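Long-range contacts in endonuclease IV (Thermus thermophilus, PDB 3AAM), which cleaves DNA at apurinic or apyrimidinic sites in base excision repair, leaving a 3'-hydroxyl and a 5'-terminal sugar phosphate: residues 116-121 against 158-163; 74-79 against 105-110; 15-20 against 51-56. One frame throughout, in Å; residues are numbered along the deposited sequence.

Contact 1: residues 116-121 against 158-163; sequences RVKEGA and LVADTP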
loop_
_atom_site.group_PDB
_atom_site.type_symbol
_atom_site.label_atom_id
_atom_site.label_comp_id
_atom_site.label_asym_id
_atom_site.label_seq_id
_atom_site.Cartn_x
_atom_site.Cartn_y
_atom_site.Cartn_z
ATOM N N ARG A 116 -17.914 -8.645 -6.939
ATOM C CA ARG A 116 -18.364 -8.077 -5.672
ATOM C C ARG A 116 -17.332 -7.069 -5.164
ATOM O O ARG A 116 -17.684 -6.034 -4.599
ATOM C CB ARG A 116 -18.565 -9.199 -4.650
ATOM C CG ARG A 116 -19.033 -8.757 -3.270
ATOM C CD ARG A 116 -20.391 -8.071 -3.303
ATOM N NE ARG A 116 -21.031 -8.127 -1.990
ATOM C CZ ARG A 116 -22.180 -7.533 -1.686
ATOM N NH1 ARG A 116 -22.833 -6.822 -2.599
ATOM N NH2 ARG A 116 -22.680 -7.659 -0.466
ATOM N N VAL A 117 -16.057 -7.377 -5.376
ATOM C CA VAL A 117 -14.977 -6.494 -4.951
ATOM C C VAL A 117 -15.046 -5.175 -5.719
ATOM O O VAL A 117 -14.953 -4.098 -5.128
ATOM C CB VAL A 117 -13.597 -7.157 -5.172
ATOM C CG1 VAL A 117 -12.488 -6.159 -4.914
ATOM C CG2 VAL A 117 -13.441 -8.350 -4.241
ATOM N N LYS A 118 -15.216 -5.259 -7.037
ATOM C CA LYS A 118 -15.300 -4.056 -7.856
ATOM C C LYS A 118 -16.499 -3.236 -7.389
ATOM O O LYS A 118 -16.404 -2.019 -7.230
ATOM C CB LYS A 118 -15.439 -4.425 -9.339
ATOM C CG LYS A 118 -15.305 -3.240 -10.283
ATOM C CD LYS A 118 -15.119 -3.707 -11.718
ATOM C CE LYS A 118 -14.621 -2.584 -12.617
ATOM N NZ LYS A 118 -14.312 -3.083 -13.987
ATOM N N GLU A 119 -17.627 -3.906 -7.156
ATOM C CA GLU A 119 -18.823 -3.217 -6.685
ATOM C C GLU A 119 -18.513 -2.483 -5.378
ATOM O O GLU A 119 -18.886 -1.320 -5.203
ATOM C CB GLU A 119 -19.970 -4.215 -6.463
ATOM C CG GLU A 119 -21.181 -3.586 -5.785
ATOM C CD GLU A 119 -22.281 -4.579 -5.478
ATOM O OE1 GLU A 119 -21.965 -5.768 -5.253
ATOM O OE2 GLU A 119 -23.463 -4.163 -5.444
ATOM N N GLY A 120 -17.822 -3.164 -4.469
ATOM C CA GLY A 120 -17.468 -2.556 -3.196
ATOM C C GLY A 120 -16.541 -1.359 -3.326
ATOM O O GLY A 120 -16.764 -0.323 -2.698
ATOM N N ALA A 121 -15.492 -1.497 -4.132
ATOM C CA ALA A 121 -14.546 -0.404 -4.329
ATOM C C ALA A 121 -15.253 0.830 -4.880
ATOM O O ALA A 121 -15.042 1.943 -4.400
ATOM C CB ALA A 121 -13.436 -0.837 -5.280
ATOM N N LEU A 158 -10.374 -5.390 -12.686
ATOM C CA LEU A 158 -10.926 -4.714 -11.516
ATOM C C LEU A 158 -10.906 -3.196 -11.629
ATOM O O LEU A 158 -11.861 -2.531 -11.230
ATOM C CB LEU A 158 -10.165 -5.115 -10.247
ATOM C CG LEU A 158 -10.578 -6.377 -9.489
ATOM C CD1 LEU A 158 -9.673 -6.554 -8.281
ATOM C CD2 LEU A 158 -12.028 -6.258 -9.033
ATOM N N VAL A 159 -9.819 -2.653 -12.170
ATOM C CA VAL A 159 -9.689 -1.205 -12.300
ATOM C C VAL A 159 -10.176 -0.645 -13.634
ATOM O O VAL A 159 -10.264 0.572 -13.802
ATOM C CB VAL A 159 -8.226 -0.757 -12.068
ATOM C CG1 VAL A 159 -7.727 -1.300 -10.735
ATOM C CG2 VAL A 159 -7.336 -1.229 -13.213
ATOM N N ALA A 160 -10.497 -1.523 -14.577
ATOM C CA ALA A 160 -10.972 -1.081 -15.883
ATOM C C ALA A 160 -12.258 -0.270 -15.761
ATOM O O ALA A 160 -13.175 -0.647 -15.030
ATOM C CB ALA A 160 -11.197 -2.283 -16.787
ATOM N N ASP A 161 -12.314 0.843 -16.486
ATOM C CA ASP A 161 -13.469 1.732 -16.489
ATOM C C ASP A 161 -13.737 2.349 -15.114
ATOM O O ASP A 161 -14.880 2.660 -14.774
ATOM C CB ASP A 161 -14.715 0.983 -16.977
ATOM C CG ASP A 161 -15.826 1.920 -17.414
ATOM O OD1 ASP A 161 -16.931 1.431 -17.730
ATOM O OD2 ASP A 161 -15.594 3.149 -17.450
ATOM N N THR A 162 -12.680 2.525 -14.326
ATOM C CA THR A 162 -12.795 3.124 -12.996
ATOM C C THR A 162 -11.562 3.990 -12.769
ATOM O O THR A 162 -10.614 3.940 -13.552
ATOM C CB THR A 162 -12.797 2.065 -11.874
ATOM O OG1 THR A 162 -11.446 1.658 -11.604
ATOM C CG2 THR A 162 -13.614 0.849 -12.276
ATOM N N PRO A 163 -11.563 4.803 -11.701
ATOM C CA PRO A 163 -10.408 5.654 -11.415
ATOM C C PRO A 163 -9.439 4.921 -10.484
ATOM O O PRO A 163 -8.491 5.508 -9.977
ATOM C CB PRO A 163 -11.039 6.869 -10.752
ATOM C CG PRO A 163 -12.143 6.246 -9.951
ATOM C CD PRO A 163 -12.740 5.244 -10.926
#
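L158 opens the contact: its CB lies off to one side of helix 114-128, but the chain bends back so that CD2 packs on CB of K118 at 3.9 Å and also meets CG1 of V117, whose side chain it crosses obliquely. The carbonyl O of L158 is buried with no hydrogen-bond partner in the model. The extended K118 side chain passes alongside it, CE coming within 3.1 Å of L158 O. CG of K118 is anti to the backbone N (chi1 -171°), which sends the chain straight across to the 158-163 segment. Further on, K118 NZ donates to A160 O at 2.9 Å, in the carbonyl plane and on a lone pair; a second bond to W157 O and a cation-pi contact with the W157 ring also hold the ammonium. Here two successive helices on the outside of the TIM barrel, 114-128 and 152-159, are joined where the second gives way to the loop leading into strand 165-169. A methionine at K118 would lose the ammonium and its bonds to the two carbonyls, and would probably leave the turn less firmly tied to helix 114-128. T162 completes the type II turn begun at V159: OG1 donates to V159 O at 2.7 Å from above the carbonyl plane, while CG2 packs against K118 CE at 3.6 Å.

Contact 2: residues 74-79 against 105-110; sequences VNLGAE and VVVHPG
The tight part of this contact is where G110 meets the N75 side chain. N75 OD1 sits 3.3 Å from G110 CA, and a CB on G110 would run into that oxygen; its phi of 104° would in addition press a CB against the carbonyl of P109. The same OD1 is gripped twice, by the backbone N of G77 in an Asx turn and by the N-H of S111. Closer still is H108, whose NE2 donates to V74 O at 2.6 Å, in the carbonyl plane and near the plane of the imidazole, though bent to 138° at the hydrogen. V74 O also accepts from a water that gives its other hydrogen to H108 O (2.7 Å) and accepts from L76 N. The H108 side chain lies about 4 Å from a bound phosphate, probably from the crystallisation liquor, and about 7 Å from the manganese ion. The apolar residues cover more surface but fit more loosely: the V74 and V107 side chains cross at about a right angle, CG1 to CG2 4.0 Å, and L76 CD1 and V107 CG1 are 4.5 Å apart. Around it lies the TIM barrel: strand 104-107 runs between strands 66-69 and 135-139, V107 leans on L136, and V74 packs on S86 and S89 of helix 82-100.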
loop_
_atom_site.group_PDB
_atom_site.type_symbol
_atom_site.label_atom_id
_atom_site.label_comp_id
_atom_site.label_asym_id
_atom_site.label_seq_id
_atom_site.Cartn_x
_atom_site.Cartn_y
_atom_site.Cartn_z
ATOM N N VAL A 74 -11.236 -4.809 6.300
ATOM C CA VAL A 74 -12.020 -4.547 5.104
ATOM C C VAL A 74 -12.022 -5.722 4.135
ATOM O O VAL A 74 -10.967 -6.194 3.712
ATOM C CB VAL A 74 -11.499 -3.291 4.371
ATOM C CG1 VAL A 74 -12.314 -3.047 3.110
ATOM C CG2 VAL A 74 -11.584 -2.088 5.292
ATOM N N ASN A 75 -13.213 -6.211 3.805
ATOM C CA ASN A 75 -13.346 -7.305 2.850
ATOM C C ASN A 75 -14.427 -6.941 1.838
ATOM O O ASN A 75 -15.612 -7.205 2.046
ATOM C CB ASN A 75 -13.712 -8.618 3.545
ATOM C CG ASN A 75 -13.808 -9.778 2.566
ATOM O OD1 ASN A 75 -13.562 -9.615 1.369
ATOM N ND2 ASN A 75 -14.165 -10.953 3.069
ATOM N N LEU A 76 -14.004 -6.329 0.740
ATOM C CA LEU A 76 -14.923 -5.904 -0.304
ATOM C C LEU A 76 -15.550 -7.065 -1.070
ATOM O O LEU A 76 -16.420 -6.849 -1.909
ATOM C CB LEU A 76 -14.198 -4.977 -1.282
ATOM C CG LEU A 76 -13.556 -3.735 -0.654
ATOM C CD1 LEU A 76 -12.714 -3.030 -1.710
ATOM C CD2 LEU A 76 -14.627 -2.805 -0.091
ATOM N N GLY A 77 -15.119 -8.287 -0.770
ATOM C CA GLY A 77 -15.676 -9.446 -1.447
ATOM C C GLY A 77 -16.728 -10.170 -0.623
ATOM O O GLY A 77 -17.344 -11.127 -1.093
ATOM N N ALA A 78 -16.951 -9.707 0.602
ATOM C CA ALA A 78 -17.924 -10.339 1.487
ATOM C C ALA A 78 -19.337 -10.299 0.930
ATOM O O ALA A 78 -19.769 -9.292 0.372
ATOM C CB ALA A 78 -17.896 -9.669 2.859
ATOM N N GLU A 79 -20.052 -11.409 1.082
ATOM C CA GLU A 79 -21.433 -11.495 0.627
ATOM C C GLU A 79 -22.358 -11.004 1.739
ATOM O O GLU A 79 -23.407 -10.422 1.469
ATOM C CB GLU A 79 -21.788 -12.939 0.259
ATOM C CG GLU A 79 -21.230 -13.397 -1.085
ATOM C CD GLU A 79 -21.760 -12.575 -2.250
ATOM O OE1 GLU A 79 -22.996 -12.439 -2.370
ATOM O OE2 GLU A 79 -20.946 -12.066 -3.050
ATOM N N VAL A 105 -4.895 5.902 -1.121
ATOM C CA VAL A 105 -5.472 5.013 -0.117
ATOM C C VAL A 105 -5.318 3.633 -0.751
ATOM O O VAL A 105 -5.702 3.433 -1.901
ATOM C CB VAL A 105 -6.976 5.291 0.135
ATOM C CG1 VAL A 105 -7.577 4.181 0.995
ATOM C CG2 VAL A 105 -7.142 6.629 0.825
ATOM N N VAL A 106 -4.740 2.688 -0.017
ATOM C CA VAL A 106 -4.534 1.345 -0.547
ATOM C C VAL A 106 -5.290 0.311 0.279
ATOM O O VAL A 106 -5.331 0.390 1.508
ATOM C CB VAL A 106 -3.015 1.007 -0.593
ATOM C CG1 VAL A 106 -2.416 1.081 0.803
ATOM C CG2 VAL A 106 -2.800 -0.362 -1.205
ATOM N N VAL A 107 -5.886 -0.660 -0.406
ATOM C CA VAL A 107 -6.673 -1.692 0.252
ATOM C C VAL A 107 -6.458 -3.039 -0.410
ATOM O O VAL A 107 -6.168 -3.103 -1.602
ATOM C CB VAL A 107 -8.183 -1.341 0.167
ATOM C CG1 VAL A 107 -8.612 -1.252 -1.288
ATOM C CG2 VAL A 107 -9.015 -2.379 0.910
ATOM N N HIS A 108 -6.570 -4.119 0.358
ATOM C CA HIS A 108 -6.442 -5.428 -0.259
ATOM C C HIS A 108 -7.835 -5.717 -0.832
ATOM O O HIS A 108 -8.840 -5.251 -0.297
ATOM C CB HIS A 108 -5.963 -6.496 0.750
ATOM C CG HIS A 108 -6.845 -6.680 1.947
ATOM N ND1 HIS A 108 -6.538 -7.574 2.953
ATOM C CD2 HIS A 108 -8.013 -6.098 2.307
ATOM C CE1 HIS A 108 -7.481 -7.534 3.879
ATOM N NE2 HIS A 108 -8.387 -6.647 3.510
ATOM N N PRO A 109 -7.908 -6.449 -1.953
ATOM C CA PRO A 109 -9.177 -6.785 -2.611
ATOM C C PRO A 109 -10.216 -7.498 -1.761
ATOM O O PRO A 109 -11.410 -7.200 -1.850
ATOM C CB PRO A 109 -8.735 -7.642 -3.795
ATOM C CG PRO A 109 -7.386 -7.122 -4.104
ATOM C CD PRO A 109 -6.769 -6.946 -2.743
ATOM N N GLY A 110 -9.762 -8.439 -0.941
ATOM C CA GLY A 110 -10.677 -9.203 -0.115
ATOM C C GLY A 110 -10.852 -10.590 -0.707
ATOM O O GLY A 110 -10.054 -11.014 -1.548
HETATM O O HOH W 1 -11.157 -5.925 0.945
#

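Contact 3: residues 15-20 against 51-56; sequences GVAGAV and VEAFRA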
loop_
_atom_site.group_PDB
_atom_site.type_symbol
_atom_site.label_atom_id
_atom_site.label_comp_id
_atom_site.label_asym_id
_atom_site.label_seq_id
_atom_site.Cartn_x
_atom_site.Cartn_y
_atom_site.Cartn_z
ATOM N N GLY A 15 -0.895 12.318 17.259
ATOM C CA GLY A 15 -1.824 11.956 16.203
ATOM C C GLY A 15 -1.138 11.730 14.867
ATOM O O GLY A 15 0.002 11.262 14.815
ATOM N N VAL A 16 -1.825 12.061 13.779
ATOM C CA VAL A 16 -1.247 11.877 12.453
ATOM C C VAL A 16 -0.055 12.801 12.222
ATOM O O VAL A 16 0.810 12.516 11.394
ATOM C CB VAL A 16 -2.296 12.113 11.336
ATOM C CG1 VAL A 16 -3.408 11.080 11.448
ATOM C CG2 VAL A 16 -2.866 13.520 11.433
ATOM N N ALA A 17 -0.009 13.908 12.954
ATOM C CA ALA A 17 1.096 14.850 12.814
ATOM C C ALA A 17 2.387 14.180 13.271
ATOM O O ALA A 17 3.468 14.466 12.753
ATOM C CB ALA A 17 0.829 16.101 13.645
ATOM N N GLY A 18 2.269 13.283 14.246
ATOM C CA GLY A 18 3.436 12.586 14.751
ATOM C C GLY A 18 4.128 11.761 13.680
ATOM O O GLY A 18 5.353 11.624 13.680
ATOM N N ALA A 19 3.342 11.207 12.763
ATOM C CA ALA A 19 3.898 10.398 11.686
ATOM C C ALA A 19 4.735 11.260 10.749
ATOM O O ALA A 19 5.796 10.838 10.289
ATOM C CB ALA A 19 2.776 9.709 10.910
ATOM N N VAL A 20 4.252 12.462 10.451
ATOM C CA VAL A 20 4.996 13.359 9.577
ATOM C C VAL A 20 6.344 13.668 10.229
ATOM O O VAL A 20 7.386 13.630 9.576
ATOM C CB VAL A 20 4.238 14.689 9.339
ATOM C CG1 VAL A 20 5.039 15.582 8.397
ATOM C CG2 VAL A 20 2.863 14.414 8.753
ATOM N N VAL A 51 -5.704 18.422 11.241
ATOM C CA VAL A 51 -5.592 18.463 9.787
ATOM C C VAL A 51 -4.595 19.551 9.394
ATOM O O VAL A 51 -3.718 19.334 8.557
ATOM C CB VAL A 51 -6.957 18.773 9.125
ATOM C CG1 VAL A 51 -6.800 18.855 7.618
ATOM C CG2 VAL A 51 -7.968 17.698 9.490
ATOM N N GLU A 52 -4.732 20.725 10.008
ATOM C CA GLU A 52 -3.845 21.849 9.725
ATOM C C GLU A 52 -2.398 21.514 10.075
ATOM O O GLU A 52 -1.481 21.844 9.326
ATOM C CB GLU A 52 -4.299 23.083 10.516
ATOM C CG GLU A 52 -3.618 24.405 10.149
ATOM C CD GLU A 52 -2.203 24.539 10.692
ATOM O OE1 GLU A 52 -1.968 24.161 11.860
ATOM O OE2 GLU A 52 -1.326 25.041 9.956
ATOM N N ALA A 53 -2.199 20.858 11.213
ATOM C CA ALA A 53 -0.858 20.489 11.650
ATOM C C ALA A 53 -0.215 19.491 10.691
ATOM O O ALA A 53 0.954 19.627 10.331
ATOM C CB ALA A 53 -0.910 19.908 13.058
ATOM N N PHE A 54 -0.987 18.493 10.277
ATOM C CA PHE A 54 -0.505 17.467 9.357
ATOM C C PHE A 54 -0.043 18.105 8.048
ATOM O O PHE A 54 1.078 17.878 7.593
ATOM C CB PHE A 54 -1.624 16.463 9.069
ATOM C CG PHE A 54 -1.213 15.337 8.160
ATOM C CD1 PHE A 54 -0.619 14.191 8.675
ATOM C CD2 PHE A 54 -1.405 15.433 6.789
ATOM C CE1 PHE A 54 -0.222 13.155 7.834
ATOM C CE2 PHE A 54 -1.011 14.404 5.940
ATOM C CZ PHE A 54 -0.419 13.263 6.464
ATOM N N ARG A 55 -0.917 18.899 7.445
ATOM C CA ARG A 55 -0.593 19.565 6.192
ATOM C C ARG A 55 0.591 20.517 6.320
ATOM O O ARG A 55 1.488 20.513 5.483
ATOM C CB ARG A 55 -1.814 20.331 5.671
ATOM C CG ARG A 55 -2.926 19.447 5.120
ATOM C CD ARG A 55 -4.127 20.282 4.695
ATOM N NE ARG A 55 -5.139 19.485 4.005
ATOM C CZ ARG A 55 -5.286 19.441 2.684
ATOM N NH1 ARG A 55 -6.233 18.686 2.147
ATOM N NH2 ARG A 55 -4.496 20.161 1.898
ATOM N N ALA A 56 0.592 21.338 7.365
ATOM C CA ALA A 56 1.672 22.299 7.569
ATOM C C ALA A 56 3.008 21.601 7.779
ATOM O O ALA A 56 4.024 22.002 7.211
ATOM C CB ALA A 56 1.355 23.198 8.758
#
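No hydrogen bond crosses between helices 15-26 and 48-60 within these turns, so packing does the work, and most of it falls to F54. Its CG is anti to the backbone N (chi1 -178°), which throws the ring across to the other helix. There the CD1-CE1 side meets V16 and V20, one turn apart: V16 CG2 approaches CD1 at 3.6 Å, and V20 CG2 comes obliquely to CE1 at 3.5 Å. Both valines cross the phenylalanine at about a right angle. Small-residue packing comes next, with A17 CB and A53 CB meeting at 4.2 Å. With only methyls at this point, the axes of the two segments come to 8.3 Å while running nearly parallel, 9° apart. Near-parallel neighbouring outer helices are what the repeating beta-alpha units of a TIM barrel produce: strand 31-34 lies between these two in sequence, and its F31 touches both V20 and F54. Two polar backbone atoms, V16 O and A17 N, lie at the ring edge near its plane, V16 O 3.5 Å from CD1. Hydrogen bonding appears just beyond, where V16 N donates to E50 OE2. R55 NE of helix 48-60 bonds to L99 O near the end of helix 82-100.

Overall arrangement
Contacts 1 and 2 are neighbours, their centres 11 Å apart, and strand 104-107 of one is followed in the chain by helix 114-128 of the other. They also touch: R116 NE probably hydrogen-bonds to A78 O at 2.9 Å, and V117 CG2 packs on P109 O. Contact 3 stands apart, about 27 Å from contact 2 and 31 Å from contact 1, centre to centre. Contact 2 lies deepest, near the metal site, and relies on backbone carbonyls, a histidine and a water. Contact 1, partly buried on the outer layer, mixes a lysine-to-carbonyl bond with leucine packing. Contact 3, also between outer helices and farthest from the chain's centre, is nevertheless buried and almost wholly apolar.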